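Local coordinates for protein 4-alpha-glucanotransferase (Streptococcus agalactiae, PDB 6M6T) that belongs to the amylomaltase (disproportionating enzyme) family of 4-alpha-glucanotransferases and is built on a TIM-barrel fold with bound glycans, at residues L49-F54 with Y59-A64; N68-D73 with A103-K108; A148-F153 with S222-E227. One frame throughout, in Å; residues are numbered along the deposited sequence.

Contact 1 touches both of the others, its centre about 13 Å from that of contact 2 and about 11 Å from that of contact 3; the centres of contacts 2 and 3 are about 17 Å apart. The loop of contact 1 runs on into contact 2, and Leu49 O of the first and Asn68 N of the second, 2.7 Å apart, probably hydrogen-bond. Toward contact 3, Phe62 O meets Val226 N at 3.0 Å, again a probable hydrogen bond, and Gln60 CG packs on Ser222 CB. Contact 1 supplies Tyr59 and Gln60 to a glycan pocket. In contact 3, the Asp224 side chain stays about 9 Å from a bound AC1.

Contact 1: residues L49-F54 with Y59-A64; sequences LTTTSF and YQSFSA. With AC1 (4,6-dideoxy-4-{[(1S,4R,5S,6S)-4,5,6-trihydroxy-3-(hydroxymethyl)cyclohex-2-en-1-yl]amino}-alpha-D-glucopyranose), chain I; ASO (1,5-anhydro-D-glucitol), chain B.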
# COMPACT_ATOMS: atom_id res chain seq x y z
N LEU A 49 3.88 2.36 -1.56
CA LEU A 49 5.33 2.40 -1.61
C LEU A 49 5.91 3.30 -0.52
O LEU A 49 7.07 3.73 -0.63
CB LEU A 49 5.77 2.87 -2.99
CG LEU A 49 5.17 1.99 -4.09
CD1 LEU A 49 5.77 2.37 -5.43
CD2 LEU A 49 5.37 0.50 -3.76
N THR A 50 5.15 3.59 0.52
CA THR A 50 5.64 4.52 1.50
C THR A 50 6.56 3.82 2.50
O THR A 50 6.71 2.59 2.51
CB THR A 50 4.48 5.20 2.23
OG1 THR A 50 3.55 4.20 2.66
CG2 THR A 50 3.80 6.24 1.33
N THR A 51 7.17 4.64 3.36
CA THR A 51 8.12 4.18 4.35
C THR A 51 7.40 3.46 5.49
O THR A 51 6.22 3.70 5.75
CB THR A 51 8.92 5.37 4.89
OG1 THR A 51 8.00 6.29 5.52
CG2 THR A 51 9.65 6.10 3.75
N THR A 52 8.13 2.58 6.18
CA THR A 52 7.53 1.74 7.21
C THR A 52 8.21 1.95 8.55
O THR A 52 9.37 2.38 8.63
CB THR A 52 7.62 0.28 6.83
OG1 THR A 52 8.98 -0.15 6.99
CG2 THR A 52 7.21 0.08 5.39
N SER A 53 7.48 1.57 9.61
CA SER A 53 7.82 1.69 11.02
C SER A 53 7.95 0.30 11.64
O SER A 53 8.11 -0.70 10.93
CB SER A 53 6.76 2.52 11.75
OG SER A 53 7.27 3.08 12.95
N PHE A 54 7.99 0.24 12.97
CA PHE A 54 7.83 -1.03 13.66
C PHE A 54 6.51 -1.68 13.25
O PHE A 54 5.49 -1.00 13.09
CB PHE A 54 7.90 -0.83 15.19
CG PHE A 54 7.61 -2.09 15.99
CD1 PHE A 54 8.61 -3.01 16.24
CD2 PHE A 54 6.32 -2.35 16.47
CE1 PHE A 54 8.34 -4.18 16.96
CE2 PHE A 54 6.05 -3.52 17.19
CZ PHE A 54 7.05 -4.43 17.43
N TYR A 59 0.72 1.35 5.88
CA TYR A 59 -0.40 2.23 6.16
C TYR A 59 -0.22 3.01 7.47
O TYR A 59 -1.21 3.51 8.04
CB TYR A 59 -1.70 1.41 6.18
CG TYR A 59 -1.97 0.67 4.88
CD1 TYR A 59 -1.39 -0.58 4.62
CD2 TYR A 59 -2.81 1.22 3.91
CE1 TYR A 59 -1.64 -1.26 3.41
CE2 TYR A 59 -3.07 0.55 2.70
CZ TYR A 59 -2.49 -0.69 2.45
OH TYR A 59 -2.76 -1.34 1.25
N GLN A 60 1.02 3.09 7.98
CA GLN A 60 1.41 3.87 9.16
C GLN A 60 2.84 4.38 8.90
O GLN A 60 3.82 3.83 9.39
CB GLN A 60 1.35 3.00 10.42
CG GLN A 60 1.55 3.71 11.72
CD GLN A 60 1.30 2.79 12.88
OE1 GLN A 60 0.36 1.99 12.85
NE2 GLN A 60 2.14 2.87 13.91
N SER A 61 2.94 5.51 8.20
CA SER A 61 4.15 5.86 7.47
C SER A 61 4.71 7.19 7.90
O SER A 61 3.96 8.13 8.17
CB SER A 61 3.89 5.90 5.95
OG SER A 61 4.19 4.65 5.34
N PHE A 62 6.04 7.27 7.92
CA PHE A 62 6.74 8.52 8.21
C PHE A 62 6.36 9.63 7.24
O PHE A 62 6.53 10.81 7.58
CB PHE A 62 8.26 8.30 8.17
CG PHE A 62 8.77 7.28 9.17
CD1 PHE A 62 8.19 7.16 10.42
CD2 PHE A 62 9.83 6.44 8.84
CE1 PHE A 62 8.65 6.21 11.33
CE2 PHE A 62 10.30 5.49 9.75
CZ PHE A 62 9.70 5.38 10.99
N SER A 63 5.87 9.31 6.04
CA SER A 63 5.44 10.35 5.11
C SER A 63 4.47 9.74 4.11
O SER A 63 4.56 8.56 3.78
CB SER A 63 6.61 10.99 4.35
OG SER A 63 6.17 11.75 3.22
N ALA A 64 3.55 10.58 3.63
CA ALA A 64 2.56 10.17 2.65
C ALA A 64 3.10 10.02 1.22
O ALA A 64 2.33 9.63 0.34
CB ALA A 64 1.40 11.17 2.65
C1 AC1 I . -3.69 -1.66 8.90
O2 AC1 I . -4.83 -3.60 9.89
C2 AC1 I . -3.65 -2.78 9.96
C4A AC1 I . -0.80 -0.43 16.32
C3 AC1 I . -3.50 -2.24 11.35
O3 AC1 I . -3.44 -3.38 12.19
C4 AC1 I . -2.21 -1.39 11.43
N4A AC1 I . -1.81 -0.87 12.77
C5 AC1 I . -2.45 -0.24 10.46
O5 AC1 I . -2.56 -0.76 9.12
C6 AC1 I . -1.29 0.75 10.55
C1B AC1 I . -0.91 -1.69 13.62
C2B AC1 I . -1.71 -2.16 14.82
O2B AC1 I . -2.89 -2.84 14.39
C3B AC1 I . -2.09 -0.91 15.64
O3B AC1 I . -3.10 -1.22 16.62
O4 AC1 I . -0.99 0.82 17.06
C5B AC1 I . 0.25 -0.33 15.39
C7B AC1 I . 0.20 -0.96 14.11
C6B AC1 I . 1.49 0.47 15.86
O6B AC1 I . 1.15 1.31 16.99
C1 ASO B . -6.58 0.54 5.18
C2 ASO B . -5.94 -0.86 5.14
C3 ASO B . -5.88 -1.46 6.55
C4 ASO B . -5.08 -0.50 7.45
C5 ASO B . -5.71 0.86 7.43
C6 ASO B . -4.76 1.85 8.11
O2 ASO B . -6.65 -1.73 4.25
O3 ASO B . -5.26 -2.79 6.51
O4 ASO B . -4.98 -0.99 8.81
O5 ASO B . -5.81 1.35 6.09
O6 ASO B . -4.83 3.13 7.45
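With chi1 at 61°, Thr51 places OG1 between its own backbone N and carbonyl carbon, which brings the hydroxyl to the start of Phe62; Thr50 adopts the same rotation (chi1 48°) and turns OG1 toward Ser61. On the other side Phe62 holds CG anti to its carbonyl carbon (chi1 -60°), and the ring extends along residues 51-53. One polar link is weak: Phe62 N donates to Thr51 OG1 over 3.2 Å, a strongly bent hydrogen bond. The bond between Thr50 OG1 and Ser61 OG is doubtful, because the modelled Ser61 hydroxyl is too close to a neighbour.

The Thr51 and Phe62 side chains cross at about a right angle. Farther out, the Phe62 ring meets Thr52 O obliquely through CE2 at 3.4 Å, and Ser53 OG lies 3.8 Å from CE1. Thr50 CG2, on the other branch, lies 3.5 Å from Ser63 O. Met147 and Lys150 of helix 140-152 also touch the Phe62 side chain.

The second segment turns toward the sugars at its start. The extended Gln60 chain carries its amide to AC1, with OE1 3.1 Å from C6 and NE2 3.2 Å from C6B. Tyr59 presents one ring face to ASO, whose C2 stands 3.9 Å above the plane, displaced toward the rim; a hydrogen bond from its OH group to Asp216 helps fix the ring. Both segments belong to the long loop after strand 43-45, an arrangement in keeping with TIM-barrel enzymes, whose loops beyond the barrel strands build the ligand pocket.

Contact 2: residues N68-D73 with A103-K108; sequences NTHLID and AGLFEK
His70 meets Leu105 over a ring face and Phe106 at a ring edge, which joins a 3-10 turn (69-71) in the loop after barrel strand 43-45 to the first turn of helix 105-122. In this TIM-barrel protein the contact therefore packs a long loop against the start of helix 105-122.

The two approaches to the imidazole differ sharply. Leu105 sends only its CD2 branch over the face: that methyl sits 3.4 Å from the ring centroid and 12° off the normal, meeting the criteria of a CH-pi contact. Leu105 has CG anti to its backbone N, a torsion that leads the side chain out from the helix to the ring. Phe106 instead reaches the rim. Its CD2 lies 3.2 Å from His70 NE2, and its CB is 3.5 Å from the same nitrogen. The ring centroids are 5.6 Å apart with the planes at 56°, so neither ring covers the other and the pair is not a stack. Thr69 adds a looser touch, its CG2 being 4.4 Å from Phe106 CE2.

Local hydrogen bonds shape both segments. Gly104 occupies the N-cap position, with a positive phi, and its O accepts from Lys108 N to begin the helix. Arg109, one turn beyond Leu105, also packs on His70, while Phe93 of a loop touches Leu105. On the loop side, Ile72 N bonds to Thr69 O within the 3-10 turn. The start of that turn is held by an Asx turn: His70 N donates to Asn68 OD1 at 3.0 Å with an N-H...O angle of 160°, the nitrogen lying well above the plane of the side-chain carbonyl.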
# COMPACT_ATOMS: atom_id res chain seq x y z
N ASN A 68 9.63 3.91 0.35
CA ASN A 68 10.22 2.91 1.24
C ASN A 68 11.60 2.51 0.72
O ASN A 68 11.72 1.89 -0.33
CB ASN A 68 9.34 1.67 1.37
CG ASN A 68 10.05 0.51 2.02
OD1 ASN A 68 11.00 0.69 2.79
ND2 ASN A 68 9.60 -0.70 1.72
N THR A 69 12.64 2.84 1.47
CA THR A 69 13.96 2.64 0.91
C THR A 69 14.37 1.18 0.83
O THR A 69 15.34 0.87 0.14
CB THR A 69 14.99 3.40 1.73
OG1 THR A 69 16.10 3.69 0.89
CG2 THR A 69 15.44 2.56 2.94
N HIS A 70 13.66 0.27 1.50
CA HIS A 70 14.01 -1.14 1.42
C HIS A 70 13.87 -1.69 0.01
O HIS A 70 14.44 -2.73 -0.30
CB HIS A 70 13.15 -1.95 2.38
CG HIS A 70 13.44 -1.69 3.82
ND1 HIS A 70 12.73 -2.28 4.85
CD2 HIS A 70 14.38 -0.91 4.41
CE1 HIS A 70 13.22 -1.87 6.01
NE2 HIS A 70 14.21 -1.03 5.77
N LEU A 71 13.12 -1.02 -0.84
CA LEU A 71 12.83 -1.54 -2.17
C LEU A 71 13.86 -1.11 -3.20
O LEU A 71 13.76 -1.54 -4.35
CB LEU A 71 11.43 -1.10 -2.62
CG LEU A 71 10.31 -1.38 -1.61
CD1 LEU A 71 8.94 -1.22 -2.26
CD2 LEU A 71 10.48 -2.77 -1.04
N ILE A 72 14.84 -0.29 -2.82
CA ILE A 72 15.91 0.06 -3.74
C ILE A 72 16.76 -1.17 -4.06
O ILE A 72 17.06 -1.99 -3.18
CB ILE A 72 16.76 1.21 -3.17
CG1 ILE A 72 16.12 2.54 -3.57
CG2 ILE A 72 18.20 1.13 -3.66
CD1 ILE A 72 16.79 3.71 -2.95
N ASP A 73 17.11 -1.33 -5.33
CA ASP A 73 17.81 -2.52 -5.78
C ASP A 73 19.30 -2.27 -5.79
O ASP A 73 19.77 -1.31 -6.43
CB ASP A 73 17.35 -2.97 -7.16
CG ASP A 73 17.99 -4.28 -7.59
OD1 ASP A 73 17.88 -5.28 -6.84
OD2 ASP A 73 18.61 -4.29 -8.68
N ALA A 103 13.19 -7.17 10.81
CA ALA A 103 14.04 -6.98 11.98
C ALA A 103 15.50 -7.06 11.56
O ALA A 103 16.00 -8.13 11.21
CB ALA A 103 13.72 -8.04 13.04
N GLY A 104 16.19 -5.92 11.57
CA GLY A 104 17.58 -5.93 11.17
C GLY A 104 17.84 -5.91 9.68
O GLY A 104 19.00 -6.04 9.27
N LEU A 105 16.82 -5.76 8.84
CA LEU A 105 17.12 -5.55 7.42
C LEU A 105 17.43 -4.08 7.14
O LEU A 105 18.27 -3.76 6.28
CB LEU A 105 15.97 -6.05 6.56
CG LEU A 105 16.13 -5.72 5.09
CD1 LEU A 105 15.77 -6.93 4.27
CD2 LEU A 105 15.25 -4.55 4.73
N PHE A 106 16.74 -3.18 7.85
CA PHE A 106 17.16 -1.78 7.88
C PHE A 106 18.57 -1.67 8.44
O PHE A 106 19.36 -0.82 8.00
CB PHE A 106 16.18 -0.94 8.70
CG PHE A 106 16.34 0.55 8.49
CD1 PHE A 106 17.32 1.26 9.19
CD2 PHE A 106 15.53 1.24 7.59
CE1 PHE A 106 17.49 2.62 8.99
CE2 PHE A 106 15.69 2.60 7.38
CZ PHE A 106 16.67 3.30 8.09
N GLU A 107 18.89 -2.50 9.43
CA GLU A 107 20.26 -2.62 9.91
C GLU A 107 21.22 -2.90 8.75
O GLU A 107 22.20 -2.17 8.55
CB GLU A 107 20.33 -3.73 10.97
CG GLU A 107 21.74 -4.19 11.36
CD GLU A 107 21.81 -5.66 11.81
OE1 GLU A 107 22.34 -6.51 11.03
OE2 GLU A 107 21.33 -5.97 12.93
N LYS A 108 20.94 -3.94 7.95
CA LYS A 108 21.94 -4.44 7.02
C LYS A 108 22.03 -3.65 5.72
O LYS A 108 23.06 -3.73 5.04
CB LYS A 108 21.68 -5.91 6.71
CG LYS A 108 21.92 -6.84 7.91
CD LYS A 108 22.44 -8.21 7.48
CE LYS A 108 22.65 -9.11 8.69
NZ LYS A 108 21.47 -9.06 9.61

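Contact 3: residues A148-F153 with S222-E227; sequences AIKEHF and SADSVE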
# COMPACT_ATOMS: atom_id res chain seq x y z
N ALA A 148 16.48 12.61 9.64
CA ALA A 148 17.75 12.87 10.30
C ALA A 148 17.55 13.17 11.79
O ALA A 148 18.23 12.60 12.65
CB ALA A 148 18.47 14.03 9.61
N ILE A 149 16.63 14.06 12.11
CA ILE A 149 16.37 14.34 13.51
C ILE A 149 15.91 13.07 14.22
O ILE A 149 16.30 12.81 15.37
CB ILE A 149 15.35 15.49 13.65
CG1 ILE A 149 15.85 16.73 12.91
CG2 ILE A 149 15.13 15.83 15.10
CD1 ILE A 149 14.87 17.87 12.90
N LYS A 150 15.10 12.25 13.55
CA LYS A 150 14.63 11.02 14.16
C LYS A 150 15.79 10.10 14.50
O LYS A 150 15.83 9.49 15.58
CB LYS A 150 13.64 10.32 13.22
CG LYS A 150 13.09 9.00 13.75
CD LYS A 150 11.89 8.54 12.93
CE LYS A 150 11.24 7.32 13.55
NZ LYS A 150 10.70 7.57 14.91
N GLU A 151 16.75 10.00 13.59
CA GLU A 151 17.88 9.12 13.83
C GLU A 151 18.77 9.68 14.93
O GLU A 151 19.26 8.90 15.75
CB GLU A 151 18.65 8.89 12.52
CG GLU A 151 18.04 7.75 11.68
CD GLU A 151 18.44 7.75 10.19
OE1 GLU A 151 19.29 8.58 9.77
OE2 GLU A 151 17.91 6.91 9.43
N HIS A 152 18.93 11.01 15.00
CA HIS A 152 19.75 11.60 16.06
C HIS A 152 19.21 11.21 17.43
O HIS A 152 19.97 10.78 18.30
CB HIS A 152 19.83 13.13 15.94
CG HIS A 152 20.55 13.80 17.08
ND1 HIS A 152 20.35 15.12 17.42
CD2 HIS A 152 21.46 13.32 17.96
CE1 HIS A 152 21.11 15.43 18.45
NE2 HIS A 152 21.79 14.36 18.80
N PHE A 153 17.90 11.33 17.61
CA PHE A 153 17.26 11.02 18.88
C PHE A 153 17.08 9.53 19.09
O PHE A 153 16.27 9.12 19.93
CB PHE A 153 15.91 11.74 18.99
CG PHE A 153 16.05 13.21 19.16
CD1 PHE A 153 16.91 13.73 20.12
CD2 PHE A 153 15.37 14.09 18.34
CE1 PHE A 153 17.07 15.09 20.27
CE2 PHE A 153 15.52 15.45 18.49
CZ PHE A 153 16.38 15.95 19.45
N SER A 222 0.91 8.07 9.86
CA SER A 222 1.15 7.78 11.26
C SER A 222 1.35 9.08 12.06
O SER A 222 1.67 10.13 11.50
CB SER A 222 2.39 6.90 11.43
OG SER A 222 2.77 6.84 12.79
N ALA A 223 1.16 9.00 13.38
CA ALA A 223 1.42 10.18 14.19
C ALA A 223 2.89 10.55 14.22
O ALA A 223 3.23 11.66 14.63
CB ALA A 223 0.91 9.99 15.63
N ASP A 224 3.76 9.64 13.78
CA ASP A 224 5.21 9.84 13.74
C ASP A 224 5.59 10.16 12.30
O ASP A 224 6.06 9.30 11.55
CB ASP A 224 5.91 8.59 14.25
CG ASP A 224 7.34 8.84 14.64
OD1 ASP A 224 7.71 10.02 14.84
OD2 ASP A 224 8.11 7.85 14.74
N SER A 225 5.40 11.42 11.91
CA SER A 225 5.29 11.79 10.51
C SER A 225 5.81 13.20 10.27
O SER A 225 5.67 14.07 11.13
CB SER A 225 3.83 11.70 10.05
OG SER A 225 3.53 12.66 9.05
N VAL A 226 6.40 13.42 9.09
CA VAL A 226 6.81 14.76 8.69
C VAL A 226 5.62 15.67 8.50
O VAL A 226 5.77 16.90 8.50
CB VAL A 226 7.67 14.68 7.41
CG1 VAL A 226 6.84 14.27 6.21
CG2 VAL A 226 8.35 16.00 7.14
N GLU A 227 4.41 15.11 8.36
CA GLU A 227 3.23 15.95 8.18
C GLU A 227 2.69 16.46 9.51
O GLU A 227 2.31 17.63 9.63
CB GLU A 227 2.15 15.16 7.41
CG GLU A 227 2.27 15.25 5.89
CD GLU A 227 3.21 14.20 5.30
OE1 GLU A 227 3.41 13.14 5.95
OE2 GLU A 227 3.75 14.43 4.20
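Lys150 and Asp224 approach from opposite directions and join their charged ends in a salt bridge, with Lys150 NZ 2.6 Å from Asp224 OD2. The lysine puts CG anti to its backbone N (chi1 179°) and stays extended until its last torsion, where chi4 of 62° swings the ammonium group aside. Asp224 also sets CG anti to its backbone N (chi1 -162°), carrying the carboxylate toward the helix. The ammonium group uses the syn lone pair of OD2, on the side of the other oxygen, yet OD1 is 3.9 Å from NZ, so the grip is one-sided.

Asp224 is held at least as firmly from outside, OD1 accepting from Leu158 N; Lys150 NZ also makes a weak hydrogen bond to Lys156 O. The aspartate backbone is braced by an ST turn, Asp224 N donating to Ser222 OG at 3.1 Å and nearly straight. Next along the chain, Ser225 is the N-cap of helix 226-230, its OG accepting from Glu227 N at 2.7 Å. The bridge thus ties helix 140-152 to the loop that follows barrel strand 212-217, a link between a helix and a beta-alpha loop of the TIM-barrel fold.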